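NRPS (Penicillium fellutanum, PDB 6NKI) belongs to a non-ribosomal peptide synthetase and binds NADPH in a Rossmann-type domain of the male sterility protein family. Local coordinates at residues D265-V273 with L373-P384. Residues are numbered along the deposited sequence; the frame is centred on the assembly and turned at random.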
ATOM      1  N   ASP A 265     -13.041 -25.303   0.724  1.00120.22           N
ATOM      2  CA  ASP A 265     -13.160 -25.865  -0.616  1.00126.66           C
ATOM      3  C   ASP A 265     -12.972 -24.831  -1.711  1.00125.10           C
ATOM      4  O   ASP A 265     -13.097 -25.170  -2.891  1.00131.65           O
ATOM      5  CB  ASP A 265     -14.512 -26.564  -0.784  1.00133.43           C
ATOM      6  CG  ASP A 265     -14.608 -27.841   0.031  1.00137.96           C
ATOM      7  OD1 ASP A 265     -13.540 -28.430   0.321  1.00140.66           O
ATOM      8  OD2 ASP A 265     -15.739 -28.256   0.367  1.00138.95           O
ATOM      9  N   GLU A 266     -12.651 -23.596  -1.361  1.00122.92           N
ATOM     10  CA  GLU A 266     -12.450 -22.536  -2.335  1.00117.59           C
ATOM     11  C   GLU A 266     -11.110 -21.847  -2.147  1.00112.53           C
ATOM     12  O   GLU A 266     -10.996 -20.644  -2.387  1.00108.28           O
ATOM     13  CB  GLU A 266     -13.560 -21.503  -2.236  1.00113.86           C
ATOM     14  CG  GLU A 266     -13.599 -20.849  -0.873  1.00113.03           C
ATOM     15  CD  GLU A 266     -14.464 -19.632  -0.878  1.00112.53           C
ATOM     16  OE1 GLU A 266     -14.911 -19.265  -1.988  1.00111.83           O
ATOM     17  OE2 GLU A 266     -14.705 -19.059   0.209  1.00111.64           O
ATOM     18  N   SER A 267     -10.088 -22.591  -1.708  1.00112.45           N
ATOM     19  CA  SER A 267      -8.792 -21.978  -1.423  1.00110.49           C
ATOM     20  C   SER A 267      -8.195 -21.284  -2.648  1.00109.06           C
ATOM     21  O   SER A 267      -7.477 -20.284  -2.509  1.00103.17           O
ATOM     22  CB  SER A 267      -7.827 -23.024  -0.874  1.00111.80           C
ATOM     23  OG  SER A 267      -8.159 -23.315   0.465  1.00112.43           O
ATOM     24  N   ASP A 268      -8.498 -21.770  -3.846  1.00115.23           N
ATOM     25  CA  ASP A 268      -7.951 -21.161  -5.047  1.00120.09           C
ATOM     26  C   ASP A 268      -8.827 -20.027  -5.580  1.00115.88           C
ATOM     27  O   ASP A 268      -8.448 -19.385  -6.563  1.00118.01           O
ATOM     28  CB  ASP A 268      -7.739 -22.240  -6.118  1.00138.10           C
ATOM     29  CG  ASP A 268      -6.665 -21.869  -7.136  1.00150.74           C
ATOM     30  OD1 ASP A 268      -6.132 -20.738  -7.074  1.00145.71           O
ATOM     31  OD2 ASP A 268      -6.326 -22.738  -7.973  1.00156.30           O
ATOM     32  N   ASN A 269      -9.972 -19.750  -4.955  1.00110.59           N
ATOM     33  CA  ASN A 269     -10.772 -18.612  -5.377  1.00104.13           C
ATOM     34  C   ASN A 269     -10.143 -17.304  -4.927  1.00100.98           C
ATOM     35  O   ASN A 269      -9.294 -17.251  -4.032  1.00 85.55           O
ATOM     36  CB  ASN A 269     -12.203 -18.643  -4.819  1.00 98.37           C
ATOM     37  CG  ASN A 269     -13.102 -19.628  -5.526  1.00 96.64           C
ATOM     38  OD1 ASN A 269     -12.852 -20.034  -6.663  1.00 97.44           O
ATOM     39  ND2 ASN A 269     -14.225 -19.928  -4.898  1.00 97.24           N
ATOM     40  N   TRP A 270     -10.625 -16.224  -5.532  1.00 98.74           N
ATOM     41  CA  TRP A 270     -10.117 -14.881  -5.298  1.00 95.44           C
ATOM     42  C   TRP A 270     -11.114 -14.060  -4.482  1.00 93.21           C
ATOM     43  O   TRP A 270     -12.322 -14.090  -4.747  1.00 81.92           O
ATOM     44  CB  TRP A 270      -9.828 -14.169  -6.622  1.00 93.93           C
ATOM     45  CG  TRP A 270      -9.241 -12.861  -6.362  1.00 95.81           C
ATOM     46  CD1 TRP A 270      -9.904 -11.682  -6.218  1.00 95.59           C
ATOM     47  CD2 TRP A 270      -7.865 -12.571  -6.196  1.00 98.97           C
ATOM     48  NE1 TRP A 270      -9.025 -10.672  -5.954  1.00 90.57           N
ATOM     49  CE2 TRP A 270      -7.760 -11.189  -5.946  1.00 95.11           C
ATOM     50  CE3 TRP A 270      -6.700 -13.343  -6.234  1.00 99.79           C
ATOM     51  CZ2 TRP A 270      -6.539 -10.564  -5.742  1.00 99.16           C
ATOM     52  CZ3 TRP A 270      -5.484 -12.717  -6.028  1.00 97.40           C
ATOM     53  CH2 TRP A 270      -5.418 -11.345  -5.780  1.00 97.35           C
ATOM     54  N   LEU A 271     -10.589 -13.310  -3.515  1.00 78.11           N
ATOM     55  CA  LEU A 271     -11.359 -12.469  -2.601  1.00 90.83           C
ATOM     56  C   LEU A 271     -10.970 -11.002  -2.812  1.00 86.46           C
ATOM     57  O   LEU A 271      -9.802 -10.633  -2.635  1.00 74.40           O
ATOM     58  CB  LEU A 271     -11.088 -12.869  -1.148  1.00 76.32           C
ATOM     59  CG  LEU A 271     -11.860 -12.181  -0.017  1.00 75.30           C
ATOM     60  CD1 LEU A 271     -13.300 -12.692   0.000  1.00 97.03           C
ATOM     61  CD2 LEU A 271     -11.196 -12.327   1.358  1.00 74.67           C
ATOM     62  N   PHE A 272     -11.952 -10.159  -3.144  1.00 85.87           N
ATOM     63  CA  PHE A 272     -11.693  -8.736  -3.379  1.00 80.95           C
ATOM     64  C   PHE A 272     -11.749  -7.978  -2.060  1.00 80.04           C
ATOM     65  O   PHE A 272     -12.829  -7.633  -1.577  1.00 85.22           O
ATOM     66  CB  PHE A 272     -12.684  -8.146  -4.378  1.00 82.88           C
ATOM     67  CG  PHE A 272     -12.522  -8.666  -5.787  1.00 86.76           C
ATOM     68  CD1 PHE A 272     -11.475  -8.211  -6.595  1.00 82.53           C
ATOM     69  CD2 PHE A 272     -13.442  -9.568  -6.321  1.00 88.99           C
ATOM     70  CE1 PHE A 272     -11.326  -8.674  -7.882  1.00 81.37           C
ATOM     71  CE2 PHE A 272     -13.298 -10.029  -7.619  1.00 91.21           C
ATOM     72  CZ  PHE A 272     -12.225  -9.580  -8.395  1.00 90.76           C
ATOM     73  N   VAL A 273     -10.587  -7.658  -1.505  1.00 77.07           N
ATOM     74  CA  VAL A 273     -10.507  -6.883  -0.274  1.00 74.36           C
ATOM     75  C   VAL A 273      -9.298  -5.930  -0.337  1.00 75.42           C
ATOM     76  O   VAL A 273      -8.258  -6.242  -0.936  1.00 65.86           O
ATOM     77  CB  VAL A 273     -10.477  -7.845   0.946  1.00 68.93           C
ATOM     78  CG1 VAL A 273      -9.277  -8.747   0.871  1.00 68.28           C
ATOM     79  CG2 VAL A 273     -10.440  -7.103   2.249  1.00 66.64           C
ATOM     80  N   LEU A 373     -17.101 -17.083   0.474  1.00110.13           N
ATOM     81  CA  LEU A 373     -16.680 -15.734   0.131  1.00103.34           C
ATOM     82  C   LEU A 373     -15.861 -15.764  -1.161  1.00108.88           C
ATOM     83  O   LEU A 373     -15.455 -16.827  -1.646  1.00120.41           O
ATOM     84  CB  LEU A 373     -15.821 -15.138   1.245  1.00 93.30           C
ATOM     85  CG  LEU A 373     -16.495 -14.980   2.602  1.00 91.24           C
ATOM     86  CD1 LEU A 373     -15.504 -14.471   3.633  1.00 87.37           C
ATOM     87  CD2 LEU A 373     -17.688 -14.048   2.455  1.00 93.82           C
ATOM     88  N   GLY A 374     -15.601 -14.603  -1.733  1.00101.43           N
ATOM     89  CA  GLY A 374     -14.714 -14.589  -2.874  1.00102.07           C
ATOM     90  C   GLY A 374     -15.262 -15.320  -4.094  1.00104.75           C
ATOM     91  O   GLY A 374     -16.379 -15.812  -4.124  1.00108.77           O
ATOM     92  N   VAL A 375     -14.410 -15.401  -5.118  1.00105.85           N
ATOM     93  CA  VAL A 375     -14.831 -15.557  -6.507  1.00107.88           C
ATOM     94  C   VAL A 375     -13.849 -16.460  -7.242  1.00106.37           C
ATOM     95  O   VAL A 375     -12.635 -16.407  -7.009  1.00101.31           O
ATOM     96  CB  VAL A 375     -14.916 -14.163  -7.197  1.00109.82           C
ATOM     97  CG1 VAL A 375     -15.098 -14.277  -8.698  1.00111.81           C
ATOM     98  CG2 VAL A 375     -16.051 -13.336  -6.606  1.00111.11           C
ATOM     99  N   ALA A 376     -14.383 -17.284  -8.143  1.00117.34           N
ATOM    100  CA  ALA A 376     -13.534 -18.104  -8.997  1.00127.94           C
ATOM    101  C   ALA A 376     -12.616 -17.225  -9.842  1.00134.84           C
ATOM    102  O   ALA A 376     -13.039 -16.171 -10.323  1.00133.86           O
ATOM    103  CB  ALA A 376     -14.381 -18.989  -9.908  1.00132.44           C
ATOM    104  N   PRO A 377     -11.358 -17.628 -10.051  1.00142.90           N
ATOM    105  CA  PRO A 377     -10.458 -16.810 -10.879  1.00143.18           C
ATOM    106  C   PRO A 377     -10.786 -16.878 -12.362  1.00146.63           C
ATOM    107  O   PRO A 377     -10.179 -16.135 -13.145  1.00145.96           O
ATOM    108  CB  PRO A 377      -9.079 -17.404 -10.585  1.00144.30           C
ATOM    109  CG  PRO A 377      -9.377 -18.851 -10.306  1.00153.58           C
ATOM    110  CD  PRO A 377     -10.717 -18.876  -9.602  1.00150.40           C
ATOM    111  N   THR A 378     -11.716 -17.744 -12.768  1.00149.44           N
ATOM    112  CA  THR A 378     -12.196 -17.822 -14.142  1.00152.71           C
ATOM    113  C   THR A 378     -13.502 -17.067 -14.346  1.00156.13           C
ATOM    114  O   THR A 378     -14.081 -17.131 -15.434  1.00160.57           O
ATOM    115  CB  THR A 378     -12.389 -19.283 -14.557  1.00154.26           C
ATOM    116  OG1 THR A 378     -13.414 -19.877 -13.753  1.00156.93           O
ATOM    117  CG2 THR A 378     -11.086 -20.057 -14.376  1.00151.00           C
ATOM    118  N   ASP A 379     -13.969 -16.362 -13.324  1.00155.90           N
ATOM    119  CA  ASP A 379     -15.241 -15.661 -13.316  1.00159.63           C
ATOM    120  C   ASP A 379     -15.084 -14.314 -14.029  1.00160.37           C
ATOM    121  O   ASP A 379     -13.974 -13.792 -14.141  1.00159.56           O
ATOM    122  CB  ASP A 379     -15.681 -15.487 -11.865  1.00160.13           C
ATOM    123  CG  ASP A 379     -17.157 -15.199 -11.709  1.00163.44           C
ATOM    124  OD1 ASP A 379     -17.965 -16.143 -11.832  1.00167.42           O
ATOM    125  OD2 ASP A 379     -17.506 -14.024 -11.463  1.00161.33           O
ATOM    126  N   PRO A 380     -16.178 -13.746 -14.553  1.00163.93           N
ATOM    127  CA  PRO A 380     -16.051 -12.499 -15.334  1.00160.09           C
ATOM    128  C   PRO A 380     -15.420 -11.319 -14.604  1.00149.08           C
ATOM    129  O   PRO A 380     -14.883 -10.424 -15.272  1.00152.24           O
ATOM    130  CB  PRO A 380     -17.503 -12.197 -15.730  1.00165.24           C
ATOM    131  CG  PRO A 380     -18.137 -13.530 -15.800  1.00171.78           C
ATOM    132  CD  PRO A 380     -17.514 -14.345 -14.708  1.00170.29           C
ATOM    133  N   LEU A 381     -15.471 -11.270 -13.273  1.00137.42           N
ATOM    134  CA  LEU A 381     -14.951 -10.126 -12.526  1.00125.14           C
ATOM    135  C   LEU A 381     -13.467  -9.893 -12.811  1.00117.58           C
ATOM    136  O   LEU A 381     -12.779 -10.802 -13.295  1.00117.48           O
ATOM    137  CB  LEU A 381     -15.201 -10.319 -11.026  1.00120.35           C
ATOM    138  CG  LEU A 381     -16.664 -10.145 -10.610  1.00117.83           C
ATOM    139  CD1 LEU A 381     -16.859 -10.477  -9.151  1.00115.85           C
ATOM    140  CD2 LEU A 381     -17.104  -8.725 -10.879  1.00115.19           C
ATOM    141  N   PRO A 382     -12.934  -8.691 -12.535  1.00111.32           N
ATOM    142  CA  PRO A 382     -11.567  -8.346 -12.964  1.00109.71           C
ATOM    143  C   PRO A 382     -10.489  -8.964 -12.080  1.00112.51           C
ATOM    144  O   PRO A 382      -9.687  -8.261 -11.456  1.00111.70           O
ATOM    145  CB  PRO A 382     -11.571  -6.814 -12.859  1.00104.62           C
ATOM    146  CG  PRO A 382     -12.459  -6.548 -11.708  1.00102.27           C
ATOM    147  CD  PRO A 382     -13.575  -7.561 -11.841  1.00108.37           C
ATOM    148  N   VAL A 383     -10.452 -10.290 -12.030  1.00118.09           N
ATOM    149  CA  VAL A 383      -9.469 -10.936 -11.153  1.00120.54           C
ATOM    150  C   VAL A 383      -8.065 -10.658 -11.693  1.00115.93           C
ATOM    151  O   VAL A 383      -7.808 -10.886 -12.891  1.00122.36           O
ATOM    152  CB  VAL A 383      -9.759 -12.446 -11.031  1.00135.42           C
ATOM    153  CG1 VAL A 383      -9.604 -13.166 -12.370  1.00147.98           C
ATOM    154  CG2 VAL A 383      -8.892 -13.084  -9.963  1.00135.31           C
ATOM    155  N   PRO A 384      -7.162 -10.097 -10.889  1.00109.61           N
ATOM    156  CA  PRO A 384      -5.812  -9.772 -11.385  1.00109.83           C
ATOM    157  C   PRO A 384      -5.013 -11.014 -11.721  1.00122.68           C
ATOM    158  O   PRO A 384      -4.750 -11.854 -10.859  1.00124.22           O
ATOM    159  CB  PRO A 384      -5.182  -8.990 -10.225  1.00100.83           C
ATOM    160  CG  PRO A 384      -5.967  -9.351  -9.040  1.00 98.93           C
ATOM    161  CD  PRO A 384      -7.370  -9.582  -9.529  1.00104.12           C
TER
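The indole of Trp270 lies with one face against Val383 and Pro384: the Val383 CG2 methyl stands 4.0 Å from the centroid of the Trp270 five-membered ring, and Pro384 CD approaches the same ring, both as CH-pi contacts. The pyrrolidine of Pro384 crosses the indole at about a right angle and carries CG over the benzo part, 3.6 Å from Trp270 CZ2. With CG anti to the backbone N (chi1 -176°), Trp270 swings its ring over this proline-rich loop. The CD1 edge of the same indole points at a face of Phe272, with Trp270 CD1 3.6 Å above the Phe272 ring plane and over its centre. Phe272 in turn offers its rim to the loop: Pro382 O lies in the ring plane, 4.0 Å from Phe272 CE1, while Leu381 CD1 comes obliquely to within 3.9 Å of Phe272 CE2. On the backbone, Trp270 and Val375 form a single antiparallel hydrogen-bonded pair: Trp270 N reaches Val375 O almost straight (171°), and Val375 N returns a more bent bond to Trp270 O (134°). Gly374, at positive phi, lays its CA against Trp270 O, and Leu271 CD1 packs on Gly374 N and Leu373 CB. Farther back, Asn269 ND2 braces the type I turn from Glu266 to Asn269 by bonding the anti lone pair of Glu266 OE1 (3.1 Å), in the amide plane. The contact ties strand 270-275 to the loop ahead of helix 389-410: one bridge supplies the hydrogen bonds between them, Trp270 and Phe272 most of the apolar packing, and the Glu266 carboxylate also reaches the Leu373 carbonyl.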